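Local coordinates for LanC-like protein GCR2 (Arabidopsis thaliana, PDB 3T33) that may play a role in abscisic acid signalling and binds a zinc ion, as a plant member of the LanC-like protein family, at residues K46-S49 and E50-R54; C128-A131 and G132-L136. All coordinates share one frame; numbering follows the deposited sequence.

Contact 1: K46-S49 and E50-R54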
loop_
_atom_site.group_PDB
_atom_site.type_symbol
_atom_site.label_atom_id
_atom_site.label_comp_id
_atom_site.label_asym_id
_atom_site.label_seq_id
_atom_site.Cartn_x
_atom_site.Cartn_y
_atom_site.Cartn_z
ATOM N N LYS A 46 1.494 10.952 -21.263
ATOM C CA LYS A 46 2.747 11.655 -21.149
ATOM C C LYS A 46 2.579 12.963 -20.436
ATOM O O LYS A 46 3.232 13.145 -19.412
ATOM C CB LYS A 46 3.429 11.838 -22.497
ATOM C CG LYS A 46 3.103 10.645 -23.449
ATOM C CD LYS A 46 1.647 10.627 -24.036
ATOM C CE LYS A 46 1.381 9.369 -24.874
ATOM N NZ LYS A 46 0.853 8.248 -24.019
ATOM N N SER A 47 1.689 13.848 -20.901
ATOM C CA SER A 47 1.464 15.119 -20.202
ATOM C C SER A 47 0.572 15.019 -18.943
ATOM O O SER A 47 0.681 15.853 -18.018
ATOM C CB SER A 47 0.923 16.201 -21.146
ATOM O OG SER A 47 -0.240 15.697 -21.739
ATOM N N PHE A 48 -0.313 14.030 -18.908
ATOM C CA PHE A 48 -1.075 13.803 -17.690
ATOM C C PHE A 48 -0.103 13.458 -16.540
ATOM O O PHE A 48 -0.148 14.070 -15.507
ATOM C CB PHE A 48 -2.057 12.667 -17.901
ATOM C CG PHE A 48 -2.717 12.199 -16.660
ATOM C CD1 PHE A 48 -3.781 12.906 -16.130
ATOM C CD2 PHE A 48 -2.270 11.063 -16.011
ATOM C CE1 PHE A 48 -4.416 12.479 -14.950
ATOM C CE2 PHE A 48 -2.919 10.604 -14.835
ATOM C CZ PHE A 48 -3.992 11.325 -14.305
ATOM N N SER A 49 0.805 12.528 -16.770
ATOM C CA SER A 49 1.759 12.126 -15.713
ATOM C C SER A 49 2.737 13.261 -15.365
ATOM O O SER A 49 2.979 13.498 -14.214
ATOM C CB SER A 49 2.497 10.839 -16.049
ATOM O OG SER A 49 3.212 11.066 -17.217
ATOM N N GLU A 50 3.158 14.045 -16.345
ATOM C CA GLU A 50 3.902 15.254 -16.029
ATOM C C GLU A 50 3.126 16.238 -15.136
ATOM O O GLU A 50 3.668 16.778 -14.165
ATOM C CB GLU A 50 4.349 15.936 -17.296
ATOM C CG GLU A 50 5.247 17.111 -16.980
ATOM C CD GLU A 50 5.612 17.950 -18.206
ATOM O OE1 GLU A 50 5.674 17.390 -19.342
ATOM O OE2 GLU A 50 5.863 19.183 -18.012
ATOM N N LYS A 51 1.852 16.454 -15.433
ATOM C CA LYS A 51 1.044 17.286 -14.583
ATOM C C LYS A 51 0.962 16.737 -13.155
ATOM O O LYS A 51 1.086 17.505 -12.205
ATOM C CB LYS A 51 -0.368 17.426 -15.132
ATOM C CG LYS A 51 -1.118 18.505 -14.446
ATOM C CD LYS A 51 -2.554 18.739 -15.042
ATOM C CE LYS A 51 -2.551 19.385 -16.414
ATOM N NZ LYS A 51 -1.863 20.749 -16.420
ATOM N N LEU A 52 0.737 15.423 -12.995
ATOM C CA LEU A 52 0.588 14.875 -11.632
ATOM C C LEU A 52 1.925 14.960 -10.885
ATOM O O LEU A 52 1.982 15.135 -9.656
ATOM C CB LEU A 52 0.203 13.386 -11.687
ATOM C CG LEU A 52 -1.212 12.948 -11.456
ATOM C CD1 LEU A 52 -2.168 13.894 -12.102
ATOM C CD2 LEU A 52 -1.329 11.550 -11.971
ATOM N N HIS A 53 2.986 14.782 -11.635
ATOM C CA HIS A 53 4.308 14.910 -11.109
ATOM C C HIS A 53 4.561 16.312 -10.501
ATOM O O HIS A 53 5.014 16.406 -9.365
ATOM C CB HIS A 53 5.310 14.554 -12.163
ATOM C CG HIS A 53 6.713 14.749 -11.716
ATOM N ND1 HIS A 53 7.343 13.875 -10.849
ATOM C CD2 HIS A 53 7.620 15.702 -12.024
ATOM C CE1 HIS A 53 8.583 14.291 -10.641
ATOM N NE2 HIS A 53 8.771 15.402 -11.331
ATOM N N ARG A 54 4.171 17.376 -11.204
ATOM C CA ARG A 54 4.366 18.738 -10.700
ATOM C C ARG A 54 3.558 18.985 -9.458
ATOM O O ARG A 54 4.048 19.595 -8.515
ATOM C CB ARG A 54 4.036 19.783 -11.772
ATOM C CG ARG A 54 5.061 19.734 -12.939
ATOM C CD ARG A 54 6.365 20.384 -12.508
ATOM N NE ARG A 54 7.604 19.741 -12.960
ATOM C CZ ARG A 54 8.812 20.050 -12.453
ATOM N NH1 ARG A 54 8.936 20.998 -11.511
ATOM N NH2 ARG A 54 9.905 19.428 -12.891
#

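Contact 2: C128-A131 and G132-L136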
loop_
_atom_site.group_PDB
_atom_site.type_symbol
_atom_site.label_atom_id
_atom_site.label_comp_id
_atom_site.label_asym_id
_atom_site.label_seq_id
_atom_site.Cartn_x
_atom_site.Cartn_y
_atom_site.Cartn_z
ATOM N N CYS A 128 4.692 0.146 11.085
ATOM C CA CYS A 128 4.450 0.721 12.392
ATOM C C CYS A 128 5.620 0.725 13.365
ATOM O O CYS A 128 5.514 1.336 14.419
ATOM C CB CYS A 128 3.193 0.118 13.035
ATOM S SG CYS A 128 1.719 0.750 12.275
ATOM N N GLY A 129 6.727 0.085 13.013
ATOM C CA GLY A 129 7.835 -0.106 13.943
ATOM C C GLY A 129 9.207 0.130 13.361
ATOM O O GLY A 129 9.401 0.768 12.312
ATOM N N TYR A 130 10.152 -0.480 14.013
ATOM C CA TYR A 130 11.536 -0.161 13.933
ATOM C C TYR A 130 12.216 -0.846 12.751
ATOM O O TYR A 130 13.267 -0.371 12.267
ATOM C CB TYR A 130 12.179 -0.700 15.260
ATOM C CG TYR A 130 13.628 -0.376 15.394
ATOM C CD1 TYR A 130 14.045 0.931 15.244
ATOM C CD2 TYR A 130 14.590 -1.368 15.659
ATOM C CE1 TYR A 130 15.408 1.314 15.369
ATOM C CE2 TYR A 130 15.982 -1.018 15.807
ATOM C CZ TYR A 130 16.380 0.370 15.666
ATOM O OH TYR A 130 17.706 0.845 15.761
ATOM N N ALA A 131 11.683 -2.006 12.350
ATOM C CA ALA A 131 12.160 -2.696 11.125
ATOM C C ALA A 131 11.974 -1.777 9.911
ATOM O O ALA A 131 12.801 -1.741 9.030
ATOM C CB ALA A 131 11.403 -4.075 10.910
ATOM N N GLY A 132 10.884 -1.022 9.888
ATOM C CA GLY A 132 10.672 0.014 8.840
ATOM C C GLY A 132 11.820 1.000 8.775
ATOM O O GLY A 132 12.377 1.264 7.698
ATOM N N VAL A 133 12.188 1.549 9.929
ATOM C CA VAL A 133 13.312 2.531 10.066
ATOM C C VAL A 133 14.633 1.950 9.596
ATOM O O VAL A 133 15.380 2.564 8.807
ATOM C CB VAL A 133 13.483 2.963 11.538
ATOM C CG1 VAL A 133 14.710 3.890 11.713
ATOM C CG2 VAL A 133 12.193 3.592 12.049
ATOM N N CYS A 134 14.941 0.749 10.066
ATOM C CA CYS A 134 16.171 0.121 9.679
ATOM C C CYS A 134 16.207 -0.289 8.237
ATOM O O CYS A 134 17.270 -0.286 7.627
ATOM C CB CYS A 134 16.397 -1.109 10.560
ATOM S SG CYS A 134 16.716 -0.668 12.352
ATOM N N ALA A 135 15.094 -0.749 7.681
ATOM C CA ALA A 135 15.181 -1.289 6.328
ATOM C C ALA A 135 15.301 -0.135 5.346
ATOM O O ALA A 135 16.083 -0.220 4.417
ATOM C CB ALA A 135 13.973 -2.173 5.998
ATOM N N LEU A 136 14.601 0.976 5.582
ATOM C CA LEU A 136 14.749 2.133 4.708
ATOM C C LEU A 136 16.141 2.704 4.872
ATOM O O LEU A 136 16.816 3.059 3.934
ATOM C CB LEU A 136 13.740 3.218 5.059
ATOM C CG LEU A 136 13.162 4.150 3.993
ATOM C CD1 LEU A 136 12.600 5.496 4.496
ATOM C CD2 LEU A 136 13.931 4.274 2.682
#

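Contact 1: K46-S49 and E50-R54
Phe-48 and Leu-52 meet one turn apart on helix 45-69 and form the tightly packed side of this local contact. Leu-52 reaches the ring with both methyl groups. Leu-52 CD1 lies over one face of the Phe-48 ring, 4.2 Å from its centroid and 25° off the normal, a CH-pi contact shifted toward the rim. CD2 presses closer to the ring atoms, with Leu-52 CD2 3.4 Å from Phe-48 CE2. The ring gets there because CG of Phe-48 stands opposite its own backbone N (chi1 170°), which swings it along the helix toward the next turn. Lys-360 adds a cation-pi contact to the ring. Helices 353-375 and 392-402 pack on the pair, through Ala-363 and Leu-367 on Leu-52 and Met-402 on both.

Backbone bonds join the turns beneath, among them Leu-52 N to Phe-48 O at 3.0 Å and His-53 N to Ser-49 O at 2.9 Å. Ser-49 is also buried. Its OG bonds to the carbonyl of Tyr-45, and Lys-46 O lies 3.0 Å from Ser-49 OG as a possible second acceptor for the same proton.

The other side is loose. Glu-50 N bonds to Lys-46 O at 3.2 Å, but the Glu-50 side chain runs out extended toward solvent. Lys-51 touches the preceding turn through CB, then bends away, its side chain touching Leu-43. Lys-46 also leads outward.

This part of the helix is amphipathic. An aromatic-aliphatic pair faces the protein, and charged side chains lie on the exposed side. The buried Ser-49 hydroxyl is satisfied by a main-chain carbonyl of its own helix.

Contact 2: C128-A131 and G132-L136
Gly-129 and Gly-132 meet where the chain turns from a loop into helix 130-144. Gly-129 is still extended, and the residues after it take up helical angles. The first link is accordingly long and bent, a weak hydrogen bond from Gly-132 N to Gly-129 O at 3.4 Å, with an N-H...O angle of 124°. Regular helical bonds follow. Cys-134 N reaches Tyr-130 O at 3.0 Å, and Ala-135 N reaches Ala-131 O at 2.8 Å.

Among the side chains, Tyr-130 and Cys-134 carry the contact. Cys-134 SG sits over one face of the Tyr-130 ring, 3.7 Å from its centroid and 20° off the normal. It is offset toward the CZ and CE2 side of the rim, with Cys-134 SG 3.5 Å from Tyr-130 CZ. Cys-134 holds SG beside its own backbone N (chi1 -67°), which aims it back at the preceding turn. Val-133 CB adds a looser apolar contact, 4.3 Å from Tyr-130 CD1.

Tyr-130 OH is hydrogen-bonded to Asp-115 of helix 101-118. Arg-156 of helix 147-158 touches both Tyr-130 and Cys-134.

This is a sulfur-aromatic contact at the start of a helix. A polarisable sulfur meets the pi face, while a carboxylate holds the phenol's polar end, which probably keeps the outer end of the ring from swinging.

In the fold
Contacts 1 and 2 lie on separate helices of this mainly helical chain. As in other LanC-like proteins, the helices probably form an alpha/alpha barrel around the zinc site, and both contacts belong to that helical framework. Their centres are about 31 Å apart and their nearest atoms about 18 Å apart, so they do not touch. Contact 1 sits farther out, about 22 Å from the centre of the chain, and is partly buried against helices from the C-terminal end. Contact 2 is about 16 Å from that centre and is buried. Both lie away from the zinc site formed by Cys-288, Cys-333 and His-334. Cys-134 is not one of the zinc ligands.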